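Local coordinates for nitrogenase molybdenum-iron protein alpha chain (Clostridium pasteurianum, PDB 4WES) that carries the iron-molybdenum cofactor of nitrogenase and, with its beta chain, the shared [8Fe-7S] cluster, reducing dinitrogen to ammonium, at residues V61-G64 and D68-H71; V70-G75 and H128-M133; I139-T144 and D152-V157; P168-S173 and N190-T195. All blocks are in the same frame, centred on the assembly; numbering follows the deposited sequence. Where two conformers were deposited one is given.

In the fold
All four contacts are built on one parallel sheet, of strands 106-107, 69-74, 138-143 and 169-172, with helices on both faces. Contacts 2 and 3 involve buried residues alone; contact 1 includes one partly exposed glycine; contact 4 is only partly buried. Contacts 1 and 2 share strand 69-74 but use its opposite faces. Contact 1, near the cofactor, is the chemically mixed one, joining a histidine ring, a glycine and two methionines. Contacts 2 and 3 are aliphatic joints, contact 2 the smaller, beneath helices 120-134 and 154-165 on the other face. Contact 4 returns to the first face, where a threonine of helix 182-196 meets an aromatic ring. Hydrogen bonds between neighbouring strands tie contact 3 to contacts 1, 2 and 4.

Contact 1 (V61-G64 and D68-H71); sequences VVMG and DMVH. With ICS (iron-sulfur-molybdenum cluster with interstitial carbon), chain F.
His71 and Gly64 meet ring to backbone, across the short connection between helix 54-63 and strand 69-74. The CB of His71 points toward the 61-64 segment, and chi1 of -56° sets CG beside its own backbone N. From CG the ring branches to ND1, which hydrogen-bonds Tyr142 OH, and to CD2, which lies 3.9 Å from Gly64 CA. CE1 comes within 3.1 Å of Met63 O. At the far end NE2 is hydrogen-bonded to Ile66 O; its approach to Met63 O has a poor angle. Gly64 CA stands over one face of the imidazole, 4.1 Å from the ring centroid, so that the glycine's backbone carbon itself serves as the CH-pi partner, while Met69 C lies over the opposite face. A histidine suits the place because both its nitrogens find partners. Met63, folded at chi2 and chi3, touches the extended Met69 methyl to methyl, CE to CE 3.7 Å. Val61, two residues before Met63 on the helix, rests CG1 3.5 Å from sulfur S2A of the iron-molybdenum cofactor. Met63 and Met69 both lie against Tyr142 of strand 138-143, and on strand 169-172 they reach Phe172 and His170 respectively.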
# COMPACT_ATOMS: atom_id res chain seq x y z
N VAL A 61 -14.64 -4.89 30.94
CA VAL A 61 -13.48 -4.76 31.81
C VAL A 61 -13.23 -6.04 32.60
O VAL A 61 -12.26 -6.76 32.34
CB VAL A 61 -13.58 -3.50 32.71
CG1 VAL A 61 -12.46 -3.47 33.73
CG2 VAL A 61 -13.57 -2.25 31.83
N VAL A 62 -14.08 -6.38 33.57
CA VAL A 62 -13.74 -7.50 34.45
C VAL A 62 -13.92 -8.86 33.79
O VAL A 62 -13.06 -9.75 33.92
CB VAL A 62 -14.51 -7.40 35.79
CG1 VAL A 62 -14.26 -8.65 36.65
CG2 VAL A 62 -14.09 -6.15 36.54
N MET A 63 -15.02 -9.08 33.09
CA MET A 63 -15.37 -10.43 32.64
C MET A 63 -14.80 -10.81 31.27
O MET A 63 -14.36 -11.95 31.07
CB MET A 63 -16.87 -10.62 32.62
CG MET A 63 -17.48 -10.58 34.00
SD MET A 63 -16.85 -11.83 35.13
CE MET A 63 -17.24 -13.32 34.21
N GLY A 64 -14.82 -9.87 30.31
CA GLY A 64 -14.36 -10.12 28.97
C GLY A 64 -13.04 -10.87 28.83
O GLY A 64 -12.91 -11.69 27.94
N ASP A 68 -11.98 -18.46 27.67
CA ASP A 68 -12.67 -19.69 27.26
C ASP A 68 -14.12 -19.70 27.73
O ASP A 68 -14.79 -20.75 27.68
CB ASP A 68 -11.92 -20.95 27.69
CG ASP A 68 -11.74 -21.06 29.19
OD1 ASP A 68 -12.07 -20.13 29.94
OD2 ASP A 68 -11.23 -22.11 29.58
N MET A 69 -14.62 -18.52 28.11
CA MET A 69 -16.02 -18.28 28.36
C MET A 69 -16.60 -17.48 27.21
O MET A 69 -15.97 -16.51 26.79
CB MET A 69 -16.12 -17.54 29.72
CG MET A 69 -17.46 -17.10 30.23
SD MET A 69 -17.26 -16.62 31.96
CE MET A 69 -18.93 -15.97 32.20
N VAL A 70 -17.77 -17.88 26.70
CA VAL A 70 -18.44 -17.08 25.66
C VAL A 70 -19.28 -16.00 26.34
O VAL A 70 -20.16 -16.29 27.11
CB VAL A 70 -19.30 -17.97 24.72
CG1 VAL A 70 -20.24 -17.12 23.88
CG2 VAL A 70 -18.41 -18.82 23.85
N HIS A 71 -18.94 -14.74 26.05
CA HIS A 71 -19.60 -13.60 26.67
C HIS A 71 -20.64 -13.01 25.72
O HIS A 71 -20.29 -12.44 24.70
CB HIS A 71 -18.56 -12.52 27.04
CG HIS A 71 -17.48 -13.04 27.92
ND1 HIS A 71 -17.66 -13.30 29.26
CD2 HIS A 71 -16.20 -13.34 27.63
CE1 HIS A 71 -16.52 -13.76 29.74
NE2 HIS A 71 -15.62 -13.76 28.78
FE1 ICS F . -8.63 -1.11 37.16
MO1 ICS F . -9.43 1.87 30.92
FE2 ICS F . -10.41 -0.21 35.40
FE3 ICS F . -8.19 -1.42 34.54
FE4 ICS F . -8.05 0.97 35.69
FE5 ICS F . -8.37 2.10 33.39
FE6 ICS F . -10.68 0.87 33.08
FE7 ICS F . -8.50 -0.27 32.25
CX ICS F . -9.01 0.36 34.10
S1A ICS F . -9.74 0.91 37.25
S1B ICS F . -10.31 3.04 32.74
S2A ICS F . -9.87 -2.39 35.77
S2B ICS F . -12.33 0.25 34.37
S3A ICS F . -7.19 2.95 35.11
S3B ICS F . -10.47 -0.25 31.17
S4A ICS F . -6.62 -0.79 36.06
S4B ICS F . -7.22 1.42 31.58
S5A ICS F . -7.56 -2.23 32.56

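Contact 2 (V70-G75 and H128-M133); sequences VHITHG and HEAYEM
Val70, with CG1 anti to the backbone N (chi1 166°), and Ile72, with CG1 anti to the carbonyl carbon (chi1 -54°) and CD1 carried outward by an extended chi2 of 177°, both reach the methyl of Ala130. Val70 CG1 lies 4.0 Å from Ala130 CB, and Ile72 CD1 stands at the same 4.0 Å from that carbon, so one methyl touches two branched side chains. No hydrogen bond crosses between the segments; the join is wholly apolar and small. Alanine suits the spot because its short side chain lets the helix backbone approach the strand, with the CA atoms of Val70 and Ala130 7.3 Å apart. Alternation along the strand puts Val70 and Ile72 on the same face of the sheet, and their branched apolar side chains suit this buried site. Helix 120-134 belongs to a beta-alpha-beta crossover: the chain leaves strand 106-107, runs through helix 112-117 and this helix past strand 69-74, and enters the parallel strand 138-143. On the helix, Glu129 turns to the beta chain, where its carboxylate accepts hydrogen bonds from the backbone N atoms of Lys13, Ala14 and Leu15 of that chain. Leu15 of the beta chain also packs against both Ile72 and Ala130, bringing the subunit interface up to the edge of this aliphatic cluster.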
# COMPACT_ATOMS: atom_id res chain seq x y z
N VAL A 70 -17.77 -17.88 26.70
CA VAL A 70 -18.44 -17.08 25.66
C VAL A 70 -19.28 -16.00 26.34
O VAL A 70 -20.16 -16.29 27.11
CB VAL A 70 -19.30 -17.97 24.72
CG1 VAL A 70 -20.24 -17.12 23.88
CG2 VAL A 70 -18.41 -18.82 23.85
N HIS A 71 -18.94 -14.74 26.05
CA HIS A 71 -19.60 -13.60 26.67
C HIS A 71 -20.64 -13.01 25.72
O HIS A 71 -20.29 -12.44 24.70
CB HIS A 71 -18.56 -12.52 27.04
CG HIS A 71 -17.48 -13.04 27.92
ND1 HIS A 71 -17.66 -13.30 29.26
CD2 HIS A 71 -16.20 -13.34 27.63
CE1 HIS A 71 -16.52 -13.76 29.74
NE2 HIS A 71 -15.62 -13.76 28.78
N ILE A 72 -21.91 -13.21 26.04
CA ILE A 72 -23.01 -12.77 25.18
C ILE A 72 -23.61 -11.48 25.72
O ILE A 72 -24.15 -11.46 26.83
CB ILE A 72 -24.13 -13.83 25.05
CG1 ILE A 72 -23.56 -15.18 24.58
CG2 ILE A 72 -25.21 -13.32 24.11
CD1 ILE A 72 -24.62 -16.28 24.51
N THR A 73 -23.49 -10.41 24.94
CA THR A 73 -24.16 -9.16 25.29
C THR A 73 -25.64 -9.26 24.90
O THR A 73 -25.94 -9.49 23.73
CB THR A 73 -23.53 -7.98 24.55
OG1 THR A 73 -22.13 -7.93 24.91
CG2 THR A 73 -24.24 -6.69 24.84
N HIS A 74 -26.50 -9.09 25.89
CA HIS A 74 -27.94 -9.08 25.61
C HIS A 74 -28.36 -7.62 25.42
O HIS A 74 -28.53 -6.88 26.40
CB HIS A 74 -28.73 -9.77 26.72
CG HIS A 74 -30.18 -9.90 26.41
ND1 HIS A 74 -30.66 -10.24 25.16
CD2 HIS A 74 -31.25 -9.69 27.20
CE1 HIS A 74 -31.98 -10.30 25.23
NE2 HIS A 74 -32.36 -9.99 26.46
N GLY A 75 -28.44 -7.19 24.17
CA GLY A 75 -28.68 -5.77 23.88
C GLY A 75 -28.66 -5.58 22.40
O GLY A 75 -28.44 -6.52 21.63
N HIS A 128 -28.14 -21.25 23.38
CA HIS A 128 -28.05 -22.59 22.80
C HIS A 128 -27.19 -22.61 21.53
O HIS A 128 -26.41 -23.54 21.37
CB HIS A 128 -29.42 -23.15 22.51
CG HIS A 128 -30.13 -23.61 23.74
ND1 HIS A 128 -30.08 -24.91 24.17
CD2 HIS A 128 -30.89 -22.94 24.65
CE1 HIS A 128 -30.78 -25.02 25.29
NE2 HIS A 128 -31.30 -23.84 25.59
N GLU A 129 -27.28 -21.60 20.66
CA GLU A 129 -26.38 -21.55 19.51
C GLU A 129 -24.94 -21.44 19.94
O GLU A 129 -24.09 -22.13 19.39
CB GLU A 129 -26.77 -20.42 18.56
CG GLU A 129 -28.03 -20.70 17.77
CD GLU A 129 -28.52 -19.59 16.85
OE1 GLU A 129 -27.95 -18.49 16.83
OE2 GLU A 129 -29.50 -19.86 16.12
N ALA A 130 -24.65 -20.59 20.93
CA ALA A 130 -23.28 -20.48 21.40
C ALA A 130 -22.75 -21.80 21.95
O ALA A 130 -21.62 -22.19 21.69
CB ALA A 130 -23.17 -19.42 22.47
N TYR A 131 -23.58 -22.50 22.73
CA TYR A 131 -23.17 -23.77 23.28
C TYR A 131 -22.90 -24.80 22.19
O TYR A 131 -21.85 -25.46 22.19
CB TYR A 131 -24.25 -24.30 24.26
CG TYR A 131 -23.90 -25.68 24.75
CD1 TYR A 131 -22.88 -25.87 25.66
CD2 TYR A 131 -24.54 -26.78 24.25
CE1 TYR A 131 -22.49 -27.14 26.04
CE2 TYR A 131 -24.19 -28.05 24.66
CZ TYR A 131 -23.14 -28.22 25.53
OH TYR A 131 -22.77 -29.48 25.94
N GLU A 132 -23.85 -24.97 21.29
CA GLU A 132 -23.70 -26.00 20.28
C GLU A 132 -22.56 -25.70 19.31
O GLU A 132 -21.96 -26.63 18.80
CB GLU A 132 -25.00 -26.22 19.51
CG GLU A 132 -26.17 -26.70 20.35
CD GLU A 132 -26.01 -28.07 20.97
OE1 GLU A 132 -26.75 -28.35 21.95
OE2 GLU A 132 -25.19 -28.88 20.48
N MET A 133 -22.28 -24.42 19.07
CA MET A 133 -21.20 -24.09 18.16
C MET A 133 -19.84 -24.16 18.80
O MET A 133 -18.87 -24.53 18.14
CB MET A 133 -21.41 -22.67 17.60
CG MET A 133 -22.58 -22.63 16.66
SD MET A 133 -22.97 -20.97 16.07
CE MET A 133 -21.59 -20.70 14.97

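Contact 3 (I139-T144 and D152-V157); sequences IGVYAT and DDILAV
Ile154 reaches down from the first turn of helix 154-165 and lays CD1 against Val141 and Ala143 of strand 138-143. This is the tight part. CD1 sits 4.0 Å from Ala143 CB and also close to the strand backbone, 3.9 Å from Val141 O. Val141 and Ile154 lie alongside, their side chains pointing opposite ways, with Val141 CG1 4.1 Å from Ile154 CD1; as Val141 was modelled in two conformers, this approach is less certain. With chi1 at 64°, CG1 of Ile154 lies between its backbone N and carbonyl carbon, and the extended chi2 then carries CD1 to the strand. Ala143, being small, lets the methyl settle near its own N, while Leu123 of helix 120-134 touches both Val141 and Ile154. The helix is the connection of a classic beta-alpha-beta unit, joining strand 138-143 to its parallel neighbour 169-172. At the strand's end the chain turns toward the [8Fe-7S] cluster, which Thr144 touches. The solvent side is quite different: Asp153, Leu155 and Ala156 are exposed, and the bond made there is the polar cap of the helix. Asp153 is the N-cap, its OD1 accepting a hydrogen bond from Ala156 N at 3.1 Å with a nearly straight 166° angle, although the donor comes from well above the carboxylate plane. A short aspartate suits this position, since it can meet an amide at the start of the helix. Buried Asp152, just before it, hydrogen-bonds His74 NE2 and Gly119 N.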
# COMPACT_ATOMS: atom_id res chain seq x y z
N ILE A 139 -20.79 -19.76 29.83
CA ILE A 139 -21.38 -18.65 29.07
C ILE A 139 -21.74 -17.56 30.02
O ILE A 139 -22.27 -17.82 31.11
CB ILE A 139 -22.60 -19.14 28.26
CG1 ILE A 139 -22.12 -20.15 27.20
CG2 ILE A 139 -23.37 -17.97 27.64
CD1 ILE A 139 -23.23 -20.89 26.47
N GLY A 140 -21.44 -16.31 29.65
CA GLY A 140 -21.93 -15.15 30.38
C GLY A 140 -22.99 -14.43 29.57
O GLY A 140 -22.93 -14.40 28.35
N VAL A 141 -23.96 -13.84 30.28
CA VAL A 141 -25.01 -13.03 29.69
C VAL A 141 -24.98 -11.68 30.37
O VAL A 141 -25.09 -11.60 31.60
CB VAL A 141 -26.39 -13.64 29.95
CG1 VAL A 141 -27.46 -12.72 29.37
CG2 VAL A 141 -26.46 -15.04 29.36
N TYR A 142 -24.85 -10.60 29.58
CA TYR A 142 -24.61 -9.28 30.13
C TYR A 142 -25.75 -8.34 29.73
O TYR A 142 -25.99 -8.14 28.54
CB TYR A 142 -23.26 -8.74 29.61
CG TYR A 142 -22.14 -9.66 30.02
CD1 TYR A 142 -21.49 -9.52 31.23
CD2 TYR A 142 -21.79 -10.72 29.23
CE1 TYR A 142 -20.52 -10.41 31.63
CE2 TYR A 142 -20.85 -11.66 29.62
CZ TYR A 142 -20.21 -11.49 30.83
OH TYR A 142 -19.27 -12.41 31.26
N ALA A 143 -26.43 -7.78 30.72
CA ALA A 143 -27.48 -6.83 30.45
C ALA A 143 -26.92 -5.49 29.93
O ALA A 143 -25.81 -5.10 30.25
CB ALA A 143 -28.33 -6.58 31.69
N THR A 144 -27.77 -4.82 29.18
CA THR A 144 -27.52 -3.50 28.61
C THR A 144 -28.74 -2.62 28.93
O THR A 144 -29.75 -3.12 29.43
CB THR A 144 -27.29 -3.58 27.11
OG1 THR A 144 -28.46 -4.08 26.49
CG2 THR A 144 -26.08 -4.39 26.78
N ASP A 152 -37.08 -8.34 30.71
CA ASP A 152 -36.35 -9.58 30.51
C ASP A 152 -35.66 -10.00 31.81
O ASP A 152 -34.85 -9.28 32.34
CB ASP A 152 -35.29 -9.41 29.43
CG ASP A 152 -35.82 -9.46 28.00
OD1 ASP A 152 -37.06 -9.44 27.77
OD2 ASP A 152 -34.98 -9.49 27.08
N ASP A 153 -35.93 -11.22 32.27
CA ASP A 153 -35.29 -11.80 33.45
C ASP A 153 -34.15 -12.71 32.99
O ASP A 153 -34.32 -13.93 32.78
CB ASP A 153 -36.30 -12.54 34.31
CG ASP A 153 -35.69 -13.11 35.59
OD1 ASP A 153 -34.46 -13.11 35.72
OD2 ASP A 153 -36.45 -13.55 36.49
N ILE A 154 -32.98 -12.12 32.86
CA ILE A 154 -31.85 -12.87 32.32
C ILE A 154 -31.34 -13.90 33.31
O ILE A 154 -30.75 -14.92 32.92
CB ILE A 154 -30.71 -11.96 31.81
CG1 ILE A 154 -30.08 -11.13 32.93
CG2 ILE A 154 -31.22 -11.09 30.67
CD1 ILE A 154 -28.75 -10.47 32.55
N LEU A 155 -31.54 -13.66 34.60
CA LEU A 155 -31.13 -14.64 35.61
C LEU A 155 -31.90 -15.96 35.37
O LEU A 155 -31.30 -17.06 35.40
CB LEU A 155 -31.40 -14.12 37.03
CG LEU A 155 -30.88 -14.88 38.22
CD1 LEU A 155 -29.40 -14.75 38.39
CD2 LEU A 155 -31.54 -14.40 39.51
N ALA A 156 -33.20 -15.86 35.18
CA ALA A 156 -34.03 -17.04 34.96
C ALA A 156 -33.72 -17.72 33.63
O ALA A 156 -33.64 -18.96 33.56
CB ALA A 156 -35.48 -16.65 35.07
N VAL A 157 -33.51 -16.93 32.57
CA VAL A 157 -33.13 -17.51 31.29
C VAL A 157 -31.83 -18.30 31.41
O VAL A 157 -31.71 -19.42 30.91
CB VAL A 157 -33.01 -16.45 30.18
CG1 VAL A 157 -32.50 -17.06 28.90
CG2 VAL A 157 -34.34 -15.78 29.95

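Contact 4 (P168-S173 and N190-T195); sequences PVHAFS and NNTVMT
Thr192 of helix 182-196 meets the ring of Phe172 and the CB of His170, and these apolar touches carry the contact. Phe172 CE2 lies 3.6 Å from Thr192 CB, and Thr192 CG2 lies 3.7 Å from CE2 and 3.8 Å from CZ of Phe172. Chi1 of -68° puts Thr192 CG2 anti to its backbone N, which directs the methyl at the strand; the same methyl approaches His170 CB at 4.2 Å. Met63 of helix 54-63 adds to this apolar group, touching both Phe172 and Val193. A threonine suits a partly exposed helix position here, giving the ring a methyl and keeping a hydroxyl. The short axes of strand 169-172 and helix 190-195 are roughly antiparallel, 9.2 Å apart at 153°. This fits a topology in which strand 169-172 closes one edge of the four-stranded parallel sheet within this chain, and the helix after it turns back over a face of the sheet. Among aromatic contacts, Phe172 also meets the ring of Tyr142 on the neighbouring strand with their planes almost parallel, about 5° apart. The hydrogen bonds of the side chains lead away from the contact. His170 NE2 bonds to Tyr246 OH. Buried Asn190 uses both ends of its amide: ND2 bonds His186 O within its own helix, while ND2 to Ser265 O and OD1, accepting from Ile269 N, tie this helix to helix 263-277.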
# COMPACT_ATOMS: atom_id res chain seq x y z
N PRO A 168 -22.02 -23.98 33.12
CA PRO A 168 -22.49 -22.80 33.85
C PRO A 168 -22.89 -21.67 32.90
O PRO A 168 -22.22 -21.47 31.87
CB PRO A 168 -21.28 -22.41 34.69
CG PRO A 168 -20.46 -23.68 34.85
CD PRO A 168 -20.65 -24.33 33.51
N VAL A 169 -23.94 -20.95 33.26
CA VAL A 169 -24.35 -19.74 32.55
C VAL A 169 -24.51 -18.67 33.61
O VAL A 169 -25.30 -18.83 34.53
CB VAL A 169 -25.64 -19.93 31.73
CG1 VAL A 169 -25.93 -18.70 30.91
CG2 VAL A 169 -25.53 -21.14 30.81
N HIS A 170 -23.76 -17.59 33.48
CA HIS A 170 -23.73 -16.54 34.50
C HIS A 170 -24.35 -15.26 33.97
O HIS A 170 -23.87 -14.70 32.97
CB HIS A 170 -22.31 -16.25 34.93
CG HIS A 170 -21.61 -17.46 35.46
ND1 HIS A 170 -22.05 -18.12 36.57
CD2 HIS A 170 -20.51 -18.13 35.04
CE1 HIS A 170 -21.24 -19.13 36.83
NE2 HIS A 170 -20.32 -19.18 35.91
N ALA A 171 -25.40 -14.81 34.63
CA ALA A 171 -26.07 -13.55 34.28
C ALA A 171 -25.52 -12.38 35.09
O ALA A 171 -25.28 -12.49 36.29
CB ALA A 171 -27.57 -13.68 34.50
N PHE A 172 -25.41 -11.22 34.44
CA PHE A 172 -24.93 -10.00 35.07
C PHE A 172 -25.88 -8.87 34.74
O PHE A 172 -26.01 -8.50 33.57
CB PHE A 172 -23.53 -9.64 34.57
CG PHE A 172 -22.49 -10.69 34.87
CD1 PHE A 172 -22.30 -11.77 34.04
CD2 PHE A 172 -21.69 -10.59 36.00
CE1 PHE A 172 -21.36 -12.74 34.30
CE2 PHE A 172 -20.72 -11.55 36.28
CZ PHE A 172 -20.57 -12.64 35.44
N SER A 173 -26.50 -8.28 35.77
CA SER A 173 -27.44 -7.17 35.56
C SER A 173 -26.68 -5.85 35.60
O SER A 173 -26.78 -5.09 36.54
CB SER A 173 -28.53 -7.20 36.60
OG SER A 173 -29.42 -8.26 36.34
N ASN A 190 -17.92 -8.59 40.36
CA ASN A 190 -17.28 -9.24 41.49
C ASN A 190 -18.26 -10.09 42.28
O ASN A 190 -17.91 -11.15 42.78
CB ASN A 190 -16.65 -8.22 42.46
CG ASN A 190 -15.23 -7.75 42.07
OD1 ASN A 190 -14.33 -7.84 42.89
ND2 ASN A 190 -15.05 -7.28 40.85
N ASN A 191 -19.49 -9.61 42.43
CA ASN A 191 -20.47 -10.34 43.25
C ASN A 191 -20.69 -11.73 42.69
O ASN A 191 -20.65 -12.73 43.41
CB ASN A 191 -21.79 -9.60 43.31
CG ASN A 191 -21.74 -8.38 44.17
OD1 ASN A 191 -20.81 -8.17 44.97
ND2 ASN A 191 -22.77 -7.53 44.03
N THR A 192 -20.94 -11.82 41.39
CA THR A 192 -21.24 -13.11 40.76
C THR A 192 -20.00 -13.98 40.62
O THR A 192 -20.05 -15.20 40.82
CB THR A 192 -21.98 -12.89 39.43
OG1 THR A 192 -23.28 -12.36 39.73
CG2 THR A 192 -22.05 -14.13 38.59
N VAL A 193 -18.85 -13.38 40.31
CA VAL A 193 -17.63 -14.18 40.27
C VAL A 193 -17.37 -14.82 41.65
O VAL A 193 -17.03 -16.01 41.73
CB VAL A 193 -16.43 -13.29 39.83
CG1 VAL A 193 -15.12 -14.03 40.03
CG2 VAL A 193 -16.58 -12.89 38.37
N MET A 194 -17.51 -14.03 42.71
CA MET A 194 -17.24 -14.55 44.05
C MET A 194 -18.11 -15.73 44.41
O MET A 194 -17.61 -16.74 44.89
CB MET A 194 -17.39 -13.44 45.08
CG MET A 194 -17.01 -13.88 46.49
SD MET A 194 -15.23 -14.15 46.65
CE MET A 194 -15.22 -15.18 48.11
N THR A 195 -19.42 -15.58 44.25
CA THR A 195 -20.31 -16.62 44.75
C THR A 195 -20.49 -17.76 43.79
O THR A 195 -20.73 -18.89 44.23
CB THR A 195 -21.67 -16.04 45.14
OG1 THR A 195 -22.29 -15.46 44.02
CG2 THR A 195 -21.53 -14.98 46.24